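PDB 1O9G: 23S rRNA (guanine(2535)-N(1))-methyltransferase from Streptomyces viridochromogenes, which methylates N1 of guanine-2535 in 23S ribosomal RNA with S-adenosyl-L-methionine as methyl donor and so confers resistance to the orthosomycin antibiotic avilamycin. Local coordinates for residues 172-177 against 210-215; 58-63 against 88-93; 73-78 against 139-144. The protein carries 3 engineered substitutions. One frame throughout, in Å; residues are numbered along the deposited sequence.

How the contacts relate
All three contacts belong to one Rossmann-like methyltransferase fold. Contact 1 pairs two neighbouring parallel strands near the middle of its sheet. Contact 2 packs the glycine-bearing loop after strand 53-57 on helix 87-98. Contacts 1 and 2 have centres about 14 Å apart and touch: T174 OG1 lies 3.3 Å from C59 CB, and V172 CG1 lies 3.6 Å from P58 CD. Both lie toward the C-terminal ends of the parallel strands, where S-adenosylmethionine probably binds, as in related enzymes. Contact 3 sits on the surface, at the start of strand 77-84. Its centre is about 23 Å from that of contact 1 and about 22 Å from that of contact 2. It touches neither, but strand 77-84 leads to helix 87-98.

Contact 1: 172-177 against 210-215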
loop_
_atom_site.group_PDB
_atom_site.type_symbol
_atom_site.label_atom_id
_atom_site.label_comp_id
_atom_site.label_asym_id
_atom_site.label_seq_id
_atom_site.Cartn_x
_atom_site.Cartn_y
_atom_site.Cartn_z
ATOM N N VAL A 172 6.745 -5.383 -2.631
ATOM C CA VAL A 172 6.688 -3.944 -2.434
ATOM C C VAL A 172 5.565 -3.440 -3.339
ATOM O O VAL A 172 5.475 -3.813 -4.498
ATOM C CB VAL A 172 7.994 -3.288 -2.826
ATOM C CG1 VAL A 172 7.807 -1.747 -2.959
ATOM C CG2 VAL A 172 9.073 -3.654 -1.849
ATOM N N LEU A 173 4.715 -2.575 -2.801
ATOM C CA LEU A 173 3.634 -1.991 -3.596
ATOM C C LEU A 173 3.508 -0.555 -3.135
ATOM O O LEU A 173 3.277 -0.294 -1.967
ATOM C CB LEU A 173 2.338 -2.781 -3.444
ATOM C CG LEU A 173 1.193 -2.498 -4.412
ATOM C CD1 LEU A 173 0.215 -3.675 -4.437
ATOM C CD2 LEU A 173 0.447 -1.230 -4.085
ATOM N N THR A 174 3.708 0.379 -4.060
ATOM C CA THR A 174 3.651 1.775 -3.720
ATOM C C THR A 174 3.144 2.644 -4.868
ATOM O O THR A 174 3.353 2.354 -6.023
ATOM C CB THR A 174 5.028 2.222 -3.205
ATOM O OG1 THR A 174 4.909 3.469 -2.527
ATOM C CG2 THR A 174 6.025 2.391 -4.350
ATOM N N ASP A 175 2.455 3.704 -4.483
ATOM C CA ASP A 175 1.994 4.751 -5.358
ATOM C C ASP A 175 3.040 5.842 -5.274
ATOM O O ASP A 175 3.352 6.344 -4.185
ATOM C CB ASP A 175 0.624 5.247 -4.863
ATOM C CG ASP A 175 -0.056 6.199 -5.809
ATOM O OD1 ASP A 175 0.259 6.226 -7.016
ATOM O OD2 ASP A 175 -0.929 6.995 -5.395
ATOM N N LEU A 176 3.608 6.217 -6.405
ATOM C CA LEU A 176 4.781 7.088 -6.382
ATOM C C LEU A 176 4.401 8.455 -5.824
ATOM O O LEU A 176 3.305 8.954 -6.089
ATOM C CB LEU A 176 5.431 7.175 -7.763
ATOM C CG LEU A 176 6.066 5.875 -8.277
ATOM C CD1 LEU A 176 6.639 6.006 -9.668
ATOM C CD2 LEU A 176 7.125 5.350 -7.292
ATOM N N PRO A 177 5.267 9.027 -4.988
ATOM C CA PRO A 177 4.957 10.295 -4.330
ATOM C C PRO A 177 4.931 11.428 -5.318
ATOM O O PRO A 177 5.729 11.460 -6.234
ATOM C CB PRO A 177 6.096 10.478 -3.312
ATOM C CG PRO A 177 7.159 9.494 -3.675
ATOM C CD PRO A 177 6.589 8.497 -4.604
ATOM N N ILE A 210 8.409 -6.067 -6.996
ATOM C CA ILE A 210 8.267 -4.637 -6.778
ATOM C C ILE A 210 7.236 -4.083 -7.750
ATOM O O ILE A 210 7.441 -4.082 -8.944
ATOM C CB ILE A 210 9.587 -3.885 -6.948
ATOM C CG1 ILE A 210 10.682 -4.460 -6.044
ATOM C CG2 ILE A 210 9.377 -2.415 -6.657
ATOM C CD1 ILE A 210 12.055 -4.083 -6.445
ATOM N N ALA A 211 6.154 -3.547 -7.197
ATOM C CA ALA A 211 5.034 -3.018 -7.995
ATOM C C ALA A 211 4.931 -1.520 -7.676
ATOM O O ALA A 211 4.767 -1.119 -6.531
ATOM C CB ALA A 211 3.766 -3.695 -7.653
ATOM N N VAL A 212 5.033 -0.709 -8.719
ATOM C CA VAL A 212 4.873 0.736 -8.600
ATOM C C VAL A 212 3.777 1.232 -9.531
ATOM O O VAL A 212 3.597 0.723 -10.631
ATOM C CB VAL A 212 6.201 1.458 -8.862
ATOM C CG1 VAL A 212 7.284 0.960 -7.918
ATOM C CG2 VAL A 212 6.672 1.262 -10.259
ATOM N N THR A 213 3.060 2.242 -9.080
ATOM C CA THR A 213 1.979 2.841 -9.843
ATOM C C THR A 213 2.110 4.367 -9.838
ATOM O O THR A 213 2.689 4.962 -8.924
ATOM C CB THR A 213 0.616 2.318 -9.322
ATOM O OG1 THR A 213 -0.450 2.899 -10.062
ATOM C CG2 THR A 213 0.371 2.678 -7.868
ATOM N N ASP A 214 1.606 4.989 -10.896
ATOM C CA ASP A 214 1.764 6.431 -11.155
ATOM C C ASP A 214 0.598 6.881 -12.023
ATOM O O ASP A 214 -0.082 6.063 -12.632
ATOM C CB ASP A 214 3.075 6.656 -11.920
ATOM C CG ASP A 214 3.703 8.032 -11.708
ATOM O OD1 ASP A 214 3.026 9.010 -11.304
ATOM O OD2 ASP A 214 4.912 8.225 -11.960
ATOM N N ARG A 215 0.393 8.189 -12.084
ATOM C CA ARG A 215 -0.487 8.792 -13.067
ATOM C C ARG A 215 0.314 8.939 -14.350
ATOM O O ARG A 215 0.951 9.968 -14.601
ATOM C CB ARG A 215 -0.971 10.152 -12.576
ATOM C CG ARG A 215 -2.061 10.773 -13.424
ATOM C CD ARG A 215 -3.461 10.333 -13.023
ATOM N NE ARG A 215 -3.792 10.675 -11.636
ATOM C CZ ARG A 215 -4.670 10.017 -10.873
ATOM N NH1 ARG A 215 -5.328 8.959 -11.345
ATOM N NH2 ARG A 215 -4.901 10.427 -9.627
#
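T174 and A211 bond through their backbones, T174 N to A211 O at 3.1 Å. Strands 172-175 and 210-214 run parallel here, 10° apart. A211 N donates to V172 O and T213 N to T174 O. The last bond, L176 N to T213 O at 3.0 Å, is nearly straight (169° at the hydrogen) and carries the pairing just past the end of strand 172-175.

L176 can be followed outward. L176 CB lies 3.7 Å from T213 O. L176 CG is anti to the carbonyl carbon (chi1 -67°) and stays close to T213 O, at 3.6 Å. The tip then forks. L176 CD1 reaches D214 OD2 at 3.6 Å, while L176 CD2 faces V212 CB at 4.3 Å. D214 OD2 is itself held by V188 N.

The V172-I210 and T174-V212 pairs share one face of the sheet, where helix 190-203 packs on V172 and I210. On the other face T213 CG2 sits 3.6 Å from D175 CA, and helix 33-45 meets L173 and A211. T174 OG1 bonds to D57, tying in the neighbouring strand. Strand 171-175, helix 190-203 and strand 209-214 form a beta-alpha-beta unit of the Rossmann-like fold.

Contact 2: 58-63 against 88-93; sequences PCCGSG and APLELA
C60 SG meets the end of L90, lying 3.5 Å from L90 CD2. C60 SG sits between the backbone N and the carbonyl carbon (chi1 67°) and from there also touches A93 CB at 4.1 Å.

The tight part centres on A93. A93 CB lies 3.5 Å from G61 O, and A93 CA makes a C-H...O contact of 3.1 Å with S62 O. The backbones are close enough here that G63 CA is 4.1 Å from A93 CA, and a beta carbon on G63 would clash with A93 CB. P89 CB packs on G61 O at 3.4 Å. No hydrogen bond joins the two segments directly. S62 O is instead bonded by N96, further along the helix.

The looser side is at L92, which is partly exposed. L92 CD2 meets S62 CB at 3.9 Å, and H23 and A25 pack against the same side chain.

The loop is shaped by a type II' turn, closed by G63 N to C60 O at 2.9 Å. D84 accepts from G61 N. G63 is the N-cap of helix 64-72. A glycine-containing loop between the first strand and the next helix is characteristic of Rossmann-like methyltransferases, where it probably lines the S-adenosylmethionine pocket.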
loop_
_atom_site.group_PDB
_atom_site.type_symbol
_atom_site.label_atom_id
_atom_site.label_comp_id
_atom_site.label_asym_id
_atom_site.label_seq_id
_atom_site.Cartn_x
_atom_site.Cartn_y
_atom_site.Cartn_z
ATOM N N PRO A 58 7.203 1.501 0.892
ATOM C CA PRO A 58 8.299 2.417 1.250
ATOM C C PRO A 58 8.075 3.883 0.875
ATOM O O PRO A 58 8.962 4.719 1.089
ATOM C CB PRO A 58 9.484 1.865 0.463
ATOM C CG PRO A 58 8.864 1.370 -0.809
ATOM C CD PRO A 58 7.530 0.784 -0.352
ATOM N N CYS A 59 6.918 4.188 0.299
ATOM C CA CYS A 59 6.480 5.563 0.068
ATOM C C CYS A 59 5.045 5.653 0.503
ATOM O O CYS A 59 4.144 5.947 -0.271
ATOM C CB CYS A 59 6.608 6.006 -1.376
ATOM S SG CYS A 59 8.164 5.630 -2.162
ATOM N N CYS A 60 4.814 5.393 1.782
ATOM C CA CYS A 60 3.479 5.059 2.206
ATOM C C CYS A 60 2.479 6.208 2.243
ATOM O O CYS A 60 1.275 5.953 2.288
ATOM C CB CYS A 60 3.517 4.365 3.577
ATOM S SG CYS A 60 4.041 5.397 4.957
ATOM N N GLY A 61 2.950 7.456 2.247
ATOM C CA GLY A 61 2.061 8.586 2.324
ATOM C C GLY A 61 1.173 8.490 3.529
ATOM O O GLY A 61 1.657 8.258 4.627
ATOM N N SER A 62 -0.123 8.647 3.299
ATOM C CA SER A 62 -1.133 8.591 4.354
ATOM C C SER A 62 -1.356 7.206 4.915
ATOM O O SER A 62 -2.103 7.038 5.877
ATOM C CB SER A 62 -2.472 9.075 3.789
ATOM O OG SER A 62 -3.040 8.124 2.893
ATOM N N GLY A 63 -0.776 6.178 4.284
ATOM C CA GLY A 63 -0.952 4.811 4.714
ATOM C C GLY A 63 -2.284 4.191 4.331
ATOM O O GLY A 63 -2.546 3.031 4.710
ATOM N N ALA A 88 5.132 14.445 8.255
ATOM C CA ALA A 88 3.733 14.842 8.072
ATOM C C ALA A 88 2.835 13.671 7.678
ATOM O O ALA A 88 1.903 13.334 8.419
ATOM C CB ALA A 88 3.605 16.001 7.059
ATOM N N PRO A 89 3.115 13.012 6.552
ATOM C CA PRO A 89 2.269 11.900 6.138
ATOM C C PRO A 89 2.248 10.853 7.241
ATOM O O PRO A 89 1.202 10.261 7.479
ATOM C CB PRO A 89 2.957 11.365 4.869
ATOM C CG PRO A 89 4.306 12.003 4.814
ATOM C CD PRO A 89 4.229 13.237 5.615
ATOM N N LEU A 90 3.371 10.656 7.919
ATOM C CA LEU A 90 3.512 9.499 8.788
ATOM C C LEU A 90 2.618 9.484 10.011
ATOM O O LEU A 90 2.237 8.423 10.461
ATOM C CB LEU A 90 4.956 9.256 9.148
ATOM C CG LEU A 90 5.887 8.833 8.007
ATOM C CD1 LEU A 90 7.298 8.674 8.497
ATOM C CD2 LEU A 90 5.400 7.541 7.401
ATOM N N GLU A 91 2.267 10.653 10.521
ATOM C CA GLU A 91 1.327 10.757 11.628
ATOM C C GLU A 91 -0.008 10.161 11.209
ATOM O O GLU A 91 -0.613 9.391 11.940
ATOM C CB GLU A 91 1.103 12.236 12.059
ATOM C CG GLU A 91 2.299 13.039 12.591
ATOM C CD GLU A 91 1.932 14.480 13.048
ATOM O OE1 GLU A 91 0.914 15.022 12.571
ATOM O OE2 GLU A 91 2.646 15.101 13.873
ATOM N N LEU A 92 -0.458 10.487 10.006
ATOM C CA LEU A 92 -1.719 9.961 9.519
ATOM C C LEU A 92 -1.595 8.479 9.168
ATOM O O LEU A 92 -2.501 7.708 9.452
ATOM C CB LEU A 92 -2.207 10.746 8.325
ATOM C CG LEU A 92 -3.677 10.509 7.952
ATOM C CD1 LEU A 92 -4.652 11.033 9.026
ATOM C CD2 LEU A 92 -3.949 11.203 6.649
ATOM N N ALA A 93 -0.464 8.071 8.591
ATOM C CA ALA A 93 -0.220 6.665 8.290
ATOM C C ALA A 93 -0.292 5.819 9.548
ATOM O O ALA A 93 -0.830 4.722 9.547
ATOM C CB ALA A 93 1.095 6.433 7.560
#

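Contact 3: 73-78 against 139-144; sequences HRRSLR and TAEGGA
E141 faces R74 and R75 where helix 122-140 ends. E141 O lies 3.5 Å from R74 CG, and E141 CB also packs on that carbon. One water bridges the segments: it donates to E141 OE1 at 2.8 Å and accepts from R75 N. R75 NH1 is 4.3 Å from E141 OE1, but the oxygen lies well out of the guanidinium plane, so this is at most a loose charge attraction, with no N-H pointing at the oxygen.

G142 follows. G142 CA lies 3.9 Å above one face of the R74 guanidinium, toward the rim. A beta carbon here would run into R74 CZ.

G143 O comes in at the edge of the same group. It accepts from R74 NE at 2.8 Å, in a nearly straight bond (167°), and weakly from R74 NH2. Chi2 of R74 is bent (66°), which places R74 CD 3.7 Å from G143 O.

A144 O then takes R74 NH2 at 3.0 Å, with the donor well above the carbonyl plane. One buried arginine thus grips two successive carbonyls. L145, the next residue, also packs on R74. The contact ties the turn between helix 122-140 and strand 147-151 to the 3-10 turn leading into strand 77-84, at the N-terminal end of that strand in the Rossmann-like sheet.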
loop_
_atom_site.group_PDB
_atom_site.type_symbol
_atom_site.label_atom_id
_atom_site.label_comp_id
_atom_site.label_asym_id
_atom_site.label_seq_id
_atom_site.Cartn_x
_atom_site.Cartn_y
_atom_site.Cartn_z
ATOM N N HIS A 73 -6.689 -8.094 2.387
ATOM C CA HIS A 73 -5.895 -9.277 2.098
ATOM C C HIS A 73 -5.220 -9.883 3.329
ATOM O O HIS A 73 -4.184 -10.545 3.231
ATOM C CB HIS A 73 -4.881 -8.972 0.994
ATOM C CG HIS A 73 -5.518 -8.776 -0.337
ATOM N ND1 HIS A 73 -5.974 -9.826 -1.093
ATOM C CD2 HIS A 73 -5.839 -7.652 -1.021
ATOM C CE1 HIS A 73 -6.533 -9.357 -2.195
ATOM N NE2 HIS A 73 -6.457 -8.039 -2.174
ATOM N N ARG A 74 -5.822 -9.663 4.486
ATOM C CA ARG A 74 -5.306 -10.164 5.747
ATOM C C ARG A 74 -4.936 -11.632 5.692
ATOM O O ARG A 74 -3.886 -12.006 6.208
ATOM C CB ARG A 74 -6.313 -9.927 6.843
ATOM C CG ARG A 74 -5.993 -10.510 8.204
ATOM C CD ARG A 74 -4.787 -9.820 8.786
ATOM N NE ARG A 74 -4.242 -10.444 9.988
ATOM C CZ ARG A 74 -3.309 -11.399 10.002
ATOM N NH1 ARG A 74 -2.846 -11.943 8.883
ATOM N NH2 ARG A 74 -2.804 -11.725 11.147
ATOM N N ARG A 75 -5.765 -12.460 5.076
ATOM C CA ARG A 75 -5.500 -13.893 5.055
ATOM C C ARG A 75 -4.189 -14.250 4.315
ATOM O O ARG A 75 -3.621 -15.325 4.539
ATOM C CB ARG A 75 -6.671 -14.644 4.418
ATOM C CG ARG A 75 -6.852 -14.322 2.939
ATOM C CD ARG A 75 -7.634 -15.330 2.167
ATOM N NE ARG A 75 -8.809 -15.767 2.910
ATOM C CZ ARG A 75 -9.895 -15.025 3.120
ATOM N NH1 ARG A 75 -9.989 -13.781 2.641
ATOM N NH2 ARG A 75 -10.899 -15.535 3.820
ATOM N N SER A 76 -3.777 -13.400 3.384
ATOM C CA SER A 76 -2.575 -13.636 2.585
ATOM C C SER A 76 -1.318 -12.999 3.169
ATOM O O SER A 76 -0.243 -13.121 2.570
ATOM C CB SER A 76 -2.768 -13.094 1.173
ATOM O OG SER A 76 -3.887 -13.681 0.543
ATOM N N LEU A 77 -1.422 -12.346 4.313
ATOM C CA LEU A 77 -0.345 -11.513 4.831
ATOM C C LEU A 77 0.194 -11.985 6.172
ATOM O O LEU A 77 -0.584 -12.357 7.056
ATOM C CB LEU A 77 -0.811 -10.076 4.960
ATOM C CG LEU A 77 -1.092 -9.314 3.672
ATOM C CD1 LEU A 77 -1.869 -8.032 3.975
ATOM C CD2 LEU A 77 0.167 -9.032 2.935
ATOM N N ARG A 78 1.519 -11.975 6.293
ATOM C CA ARG A 78 2.254 -12.226 7.531
ATOM C C ARG A 78 2.365 -10.919 8.328
ATOM O O ARG A 78 2.263 -10.919 9.541
ATOM C CB ARG A 78 3.679 -12.736 7.194
ATOM C CG ARG A 78 4.584 -12.906 8.404
ATOM C CD ARG A 78 5.954 -13.447 8.096
ATOM N NE ARG A 78 5.897 -14.850 7.705
ATOM C CZ ARG A 78 5.733 -15.876 8.552
ATOM N NH1 ARG A 78 5.590 -15.673 9.867
ATOM N NH2 ARG A 78 5.704 -17.120 8.079
ATOM N N THR A 139 -10.710 -10.231 12.676
ATOM C CA THR A 139 -10.652 -11.237 13.719
ATOM C C THR A 139 -10.723 -12.642 13.115
ATOM O O THR A 139 -9.946 -13.517 13.494
ATOM C CB THR A 139 -11.821 -10.987 14.695
ATOM O OG1 THR A 139 -11.612 -9.722 15.342
ATOM C CG2 THR A 139 -11.874 -12.016 15.805
ATOM N N ALA A 140 -11.650 -12.858 12.183
ATOM C CA ALA A 140 -11.841 -14.169 11.575
ATOM C C ALA A 140 -10.737 -14.556 10.576
ATOM O O ALA A 140 -10.483 -15.722 10.378
ATOM C CB ALA A 140 -13.218 -14.270 10.929
ATOM N N GLU A 141 -10.075 -13.572 9.993
ATOM C CA GLU A 141 -9.117 -13.797 8.901
ATOM C C GLU A 141 -7.656 -13.822 9.358
ATOM O O GLU A 141 -6.753 -13.898 8.522
ATOM C CB GLU A 141 -9.358 -12.758 7.782
ATOM C CG GLU A 141 -10.703 -12.961 7.099
ATOM C CD GLU A 141 -11.176 -11.828 6.190
ATOM O OE1 GLU A 141 -10.391 -10.916 5.879
ATOM O OE2 GLU A 141 -12.375 -11.878 5.826
ATOM N N GLY A 142 -7.429 -13.829 10.669
ATOM C CA GLY A 142 -6.099 -13.959 11.237
ATOM C C GLY A 142 -5.851 -13.169 12.511
ATOM O O GLY A 142 -4.808 -13.384 13.144
ATOM N N GLY A 143 -6.760 -12.257 12.880
ATOM C CA GLY A 143 -6.534 -11.362 14.000
ATOM C C GLY A 143 -5.615 -10.201 13.614
ATOM O O GLY A 143 -5.404 -9.926 12.429
ATOM N N ALA A 144 -5.046 -9.545 14.615
ATOM C CA ALA A 144 -4.218 -8.382 14.376
ATOM C C ALA A 144 -3.119 -8.718 13.362
ATOM O O ALA A 144 -2.503 -9.776 13.431
ATOM C CB ALA A 144 -3.594 -7.869 15.645
HETATM O O HOH W 1 -8.513 -11.480 3.861
#